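Local coordinates for protein serine protease pet (Escherichia coli, PDB 4OM9) that probably cleaves alpha-fodrin as a secreted serine protease, an autotransporter enterotoxin of enteroaggregative strains, at residues D246-T249 / T250-K254; N124-N127 / Q128-I131. One frame throughout, in Å; residues are numbered along the deposited sequence.

Contact 1: D246-T249 / T250-K254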
loop_
_atom_site.group_PDB
_atom_site.type_symbol
_atom_site.label_atom_id
_atom_site.label_comp_id
_atom_site.label_asym_id
_atom_site.label_seq_id
_atom_site.Cartn_x
_atom_site.Cartn_y
_atom_site.Cartn_z
ATOM N N ASP A 246 32.260 -26.202 -0.362
ATOM C CA ASP A 246 32.836 -27.444 -0.903
ATOM C C ASP A 246 31.750 -28.427 -1.366
ATOM O O ASP A 246 31.155 -29.127 -0.559
ATOM C CB ASP A 246 33.743 -28.086 0.152
ATOM C CG ASP A 246 34.329 -29.427 -0.285
ATOM O OD1 ASP A 246 34.029 -29.948 -1.383
ATOM O OD2 ASP A 246 35.119 -29.973 0.503
ATOM N N SER A 247 31.559 -28.488 -2.681
ATOM C CA SER A 247 30.581 -29.350 -3.332
ATOM C C SER A 247 30.773 -30.845 -3.096
ATOM O O SER A 247 29.833 -31.577 -2.783
ATOM C CB SER A 247 30.624 -29.102 -4.834
ATOM O OG SER A 247 29.510 -28.339 -5.237
ATOM N N LYS A 248 31.998 -31.288 -3.308
ATOM C CA LYS A 248 32.361 -32.681 -3.204
ATOM C C LYS A 248 32.034 -33.256 -1.833
ATOM O O LYS A 248 31.416 -34.310 -1.729
ATOM C CB LYS A 248 33.853 -32.836 -3.502
ATOM C CG LYS A 248 34.401 -34.228 -3.289
ATOM C CD LYS A 248 35.919 -34.222 -3.476
ATOM C CE LYS A 248 36.480 -35.622 -3.383
ATOM N NZ LYS A 248 35.952 -36.330 -2.173
ATOM N N THR A 249 32.460 -32.571 -0.781
ATOM C CA THR A 249 32.193 -33.025 0.579
ATOM C C THR A 249 30.703 -32.892 0.898
ATOM O O THR A 249 30.114 -33.748 1.558
ATOM C CB THR A 249 33.020 -32.227 1.605
ATOM O OG1 THR A 249 34.411 -32.289 1.255
ATOM C CG2 THR A 249 32.818 -32.781 3.014
ATOM N N THR A 250 30.096 -31.804 0.425
ATOM C CA THR A 250 28.658 -31.624 0.563
ATOM C C THR A 250 27.892 -32.790 -0.045
ATOM O O THR A 250 26.963 -33.325 0.563
ATOM C CB THR A 250 28.181 -30.325 -0.110
ATOM O OG1 THR A 250 28.782 -29.207 0.551
ATOM C CG2 THR A 250 26.645 -30.200 -0.031
ATOM N N ASN A 251 28.287 -33.183 -1.250
ATOM C CA ASN A 251 27.550 -34.193 -1.985
ATOM C C ASN A 251 27.772 -35.556 -1.386
ATOM O O ASN A 251 26.892 -36.419 -1.426
ATOM C CB ASN A 251 27.930 -34.167 -3.463
ATOM C CG ASN A 251 27.277 -33.006 -4.195
ATOM O OD1 ASN A 251 26.297 -32.428 -3.706
ATOM N ND2 ASN A 251 27.807 -32.661 -5.362
ATOM N N GLU A 252 28.927 -35.739 -0.778
ATOM C CA GLU A 252 29.197 -37.005 -0.120
ATOM C C GLU A 252 28.328 -37.131 1.127
ATOM O O GLU A 252 27.791 -38.190 1.402
ATOM C CB GLU A 252 30.688 -37.151 0.200
ATOM C CG GLU A 252 31.452 -37.768 -0.975
ATOM C CD GLU A 252 32.932 -37.431 -0.984
ATOM O OE1 GLU A 252 33.423 -36.841 0.002
ATOM O OE2 GLU A 252 33.608 -37.753 -1.990
ATOM N N LEU A 253 28.156 -36.048 1.868
ATOM C CA LEU A 253 27.281 -36.138 3.018
ATOM C C LEU A 253 25.865 -36.434 2.549
ATOM O O LEU A 253 25.204 -37.273 3.132
ATOM C CB LEU A 253 27.301 -34.869 3.864
ATOM C CG LEU A 253 26.343 -35.111 5.036
ATOM C CD1 LEU A 253 26.985 -35.983 6.125
ATOM C CD2 LEU A 253 25.751 -33.829 5.603
ATOM N N LYS A 254 25.413 -35.778 1.479
ATOM C CA LYS A 254 24.043 -35.976 0.988
ATOM C C LYS A 254 23.819 -37.414 0.490
ATOM O O LYS A 254 22.695 -37.907 0.474
ATOM C CB LYS A 254 23.707 -34.987 -0.139
ATOM C CG LYS A 254 23.534 -33.511 0.277
ATOM C CD LYS A 254 23.274 -32.641 -0.960
ATOM C CE LYS A 254 22.964 -31.185 -0.604
ATOM N NZ LYS A 254 22.267 -30.449 -1.711
#
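Lys-248 and Glu-252 pair on the outer side of the first turns of helix 247-255. The lysine chain runs extended as far as CE. It then bends (chi4 -49°), which turns the ammonium group to the glutamate. NZ reaches OE2 of Glu-252 at 2.7 Å, on the syn side of the carboxylate and 18° out of its plane. This is a salt bridge with one oxygen as the main acceptor, since OE1 of Glu-252 lies farther from NZ of Lys-248, at 3.4 Å.

A second side-chain bond closes the first turn back onto the N-cap residue. The hydroxyl OG1 of Thr-250 donates to the backbone O of Asp-246 at 2.6 Å. Asp-246 O also takes the amide N of Thr-250, at 3.0 Å. The two donors come from opposite faces of the carbonyl plane, so one residue grips the oxygen twice. Further i to i+4 bonds follow, from Asn-251 N to Ser-247 O and from Leu-253 N to Thr-249 O.

Asp-246 is the N-cap. Its OD1 accepts the amide N of Thr-249 at 3.1 Å in a nearly straight bond (175° at the hydrogen). Its OD2 takes the hydroxyl OG1 of Thr-249 at 2.5 Å. Both donors sit above the carboxylate plane, and together they limit how the group can rotate.

Around this turn, Phe-102 and Ile-104 of strand 102-107 pack on Thr-250, and Thr-98 touches both Asp-246 and Thr-249. Met-96 and Tyr-66 meet Leu-253, which faces the protein.

The chemistry is that of a capped helix start. The aspartate carboxylate answers an amide of the first turn and probably interacts favourably with the helix dipole. The salt bridge probably offsets the two charges on the outer face, and each threonine hydroxyl has an acceptor within the helix start.

Contact 2: N124-N127 / Q128-I131; sequences NENN and QNII
Gln-128 and Asn-129 sit in the first turn of helix 127-134, next to the side chain of Asn-126. Gln-128 brings CB to 4.0 Å from OD1 of Asn-126. Its amide end runs on along the helix, where NE2 makes a weak hydrogen bond to Asp-132.

Asn-129 meets the cap directly. Its backbone N donates to OD1 of Asn-126 at 2.9 Å, nearly head-on to the C=O of the side-chain amide. This is possible because Asn-126 places CG between its backbone N and carbonyl carbon (chi1 61°), curling the amide back over the turn. The side chain of Asn-129 turns to Glu-125. ND2 makes a weak hydrogen bond to OE1 of Glu-125 at 3.2 Å, with amide and carboxylate planes 56° apart.

Ile-130 starts the regular helical bonding, its N donating to the backbone O of Asn-126 at 3.2 Å. Its side chain folds back over the loop. CG1 lies 3.8 Å from CB of Glu-125, and CD1 rests near the Glu-125 carbonyl.

Ile-131 continues the pattern, with its N bonded to the backbone O of Asn-127 at 3.0 Å. CG1 of Ile-131 packs closely on Asn-127 O, at 3.1 Å. The CB of Asn-127 points away from residues 128-131, and its OD1 takes a hydrogen bond from Arg-182.

This is a classical asparagine N-cap, with the cap side chain accepting the amide three residues on. Glu-125 and Ile-130 occupy the two positions of a hydrophobic staple, but here the glutamate offers only its aliphatic CB.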
loop_
_atom_site.group_PDB
_atom_site.type_symbol
_atom_site.label_atom_id
_atom_site.label_comp_id
_atom_site.label_asym_id
_atom_site.label_seq_id
_atom_site.Cartn_x
_atom_site.Cartn_y
_atom_site.Cartn_z
ATOM N N ASN A 124 37.301 -24.075 -7.813
ATOM C CA ASN A 124 38.327 -24.701 -8.638
ATOM C C ASN A 124 38.442 -24.125 -10.037
ATOM O O ASN A 124 39.210 -24.629 -10.857
ATOM C CB ASN A 124 38.067 -26.198 -8.740
ATOM C CG ASN A 124 38.074 -26.865 -7.398
ATOM O OD1 ASN A 124 38.795 -26.448 -6.491
ATOM N ND2 ASN A 124 37.254 -27.897 -7.248
ATOM N N GLU A 125 37.670 -23.081 -10.311
ATOM C CA GLU A 125 37.830 -22.312 -11.537
ATOM C C GLU A 125 39.050 -21.453 -11.342
ATOM O O GLU A 125 39.386 -21.133 -10.204
ATOM C CB GLU A 125 36.599 -21.448 -11.823
ATOM C CG GLU A 125 35.389 -22.202 -12.348
ATOM C CD GLU A 125 35.472 -22.451 -13.840
ATOM O OE1 GLU A 125 34.754 -21.755 -14.592
ATOM O OE2 GLU A 125 36.256 -23.333 -14.261
ATOM N N ASN A 126 39.725 -21.076 -12.423
ATOM C CA ASN A 126 40.895 -20.212 -12.272
ATOM C C ASN A 126 40.485 -18.789 -11.880
ATOM O O ASN A 126 39.324 -18.392 -12.037
ATOM C CB ASN A 126 41.764 -20.205 -13.549
ATOM C CG ASN A 126 41.028 -19.689 -14.777
ATOM O OD1 ASN A 126 40.271 -18.721 -14.714
ATOM N ND2 ASN A 126 41.262 -20.333 -15.910
ATOM N N ASN A 127 41.449 -18.034 -11.367
ATOM C CA ASN A 127 41.201 -16.698 -10.845
ATOM C C ASN A 127 40.490 -15.751 -11.811
ATOM O O ASN A 127 39.558 -15.039 -11.409
ATOM C CB ASN A 127 42.519 -16.076 -10.396
ATOM C CG ASN A 127 42.951 -16.567 -9.038
ATOM O OD1 ASN A 127 42.443 -17.570 -8.546
ATOM N ND2 ASN A 127 43.887 -15.859 -8.419
ATOM N N GLN A 128 40.895 -15.754 -13.076
ATOM C CA GLN A 128 40.265 -14.862 -14.040
ATOM C C GLN A 128 38.770 -15.195 -14.257
ATOM O O GLN A 128 37.947 -14.290 -14.396
ATOM C CB GLN A 128 41.009 -14.892 -15.370
ATOM C CG GLN A 128 40.562 -13.804 -16.349
ATOM C CD GLN A 128 40.729 -12.391 -15.807
ATOM O OE1 GLN A 128 41.851 -11.860 -15.708
ATOM N NE2 GLN A 128 39.604 -11.760 -15.466
ATOM N N ASN A 129 38.433 -16.485 -14.280
ATOM C CA ASN A 129 37.058 -16.922 -14.493
ATOM C C ASN A 129 36.149 -16.493 -13.344
ATOM O O ASN A 129 35.021 -16.050 -13.555
ATOM C CB ASN A 129 36.989 -18.445 -14.664
ATOM C CG ASN A 129 37.129 -18.883 -16.117
ATOM O OD1 ASN A 129 37.435 -18.080 -17.002
ATOM N ND2 ASN A 129 36.910 -20.168 -16.362
ATOM N N ILE A 130 36.661 -16.626 -12.131
ATOM C CA ILE A 130 35.926 -16.235 -10.942
ATOM C C ILE A 130 35.725 -14.709 -10.895
ATOM O O ILE A 130 34.652 -14.215 -10.521
ATOM C CB ILE A 130 36.657 -16.744 -9.683
ATOM C CG1 ILE A 130 36.773 -18.271 -9.746
ATOM C CG2 ILE A 130 35.947 -16.323 -8.424
ATOM C CD1 ILE A 130 37.374 -18.896 -8.506
ATOM N N ILE A 131 36.755 -13.974 -11.295
ATOM C CA ILE A 131 36.694 -12.524 -11.334
ATOM C C ILE A 131 35.635 -12.062 -12.330
ATOM O O ILE A 131 34.807 -11.216 -12.005
ATOM C CB ILE A 131 38.063 -11.913 -11.702
ATOM C CG1 ILE A 131 39.057 -12.129 -10.556
ATOM C CG2 ILE A 131 37.917 -10.415 -12.042
ATOM C CD1 ILE A 131 40.497 -12.018 -10.957
#

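In the fold
Both contacts are helix starts with a side-chain N-cap, aspartate in contact 1 and asparagine in contact 2. Their centres are 21 Å apart and their nearest atoms about 7 Å, so they do not touch. Both belong to the chymotrypsin-like protease portion at one end of the long beta-helix. Contact 2 comes first in the chain, on the connection from strand 102-107 to the second barrel, and Arg-182 of strand 172-185 ties it to that barrel. Contact 1 follows the last strand of the second barrel, 239-244. Its helix packs back on strands 66-70, 88-97 and 102-107 of the first barrel, then leads into the beta-helix.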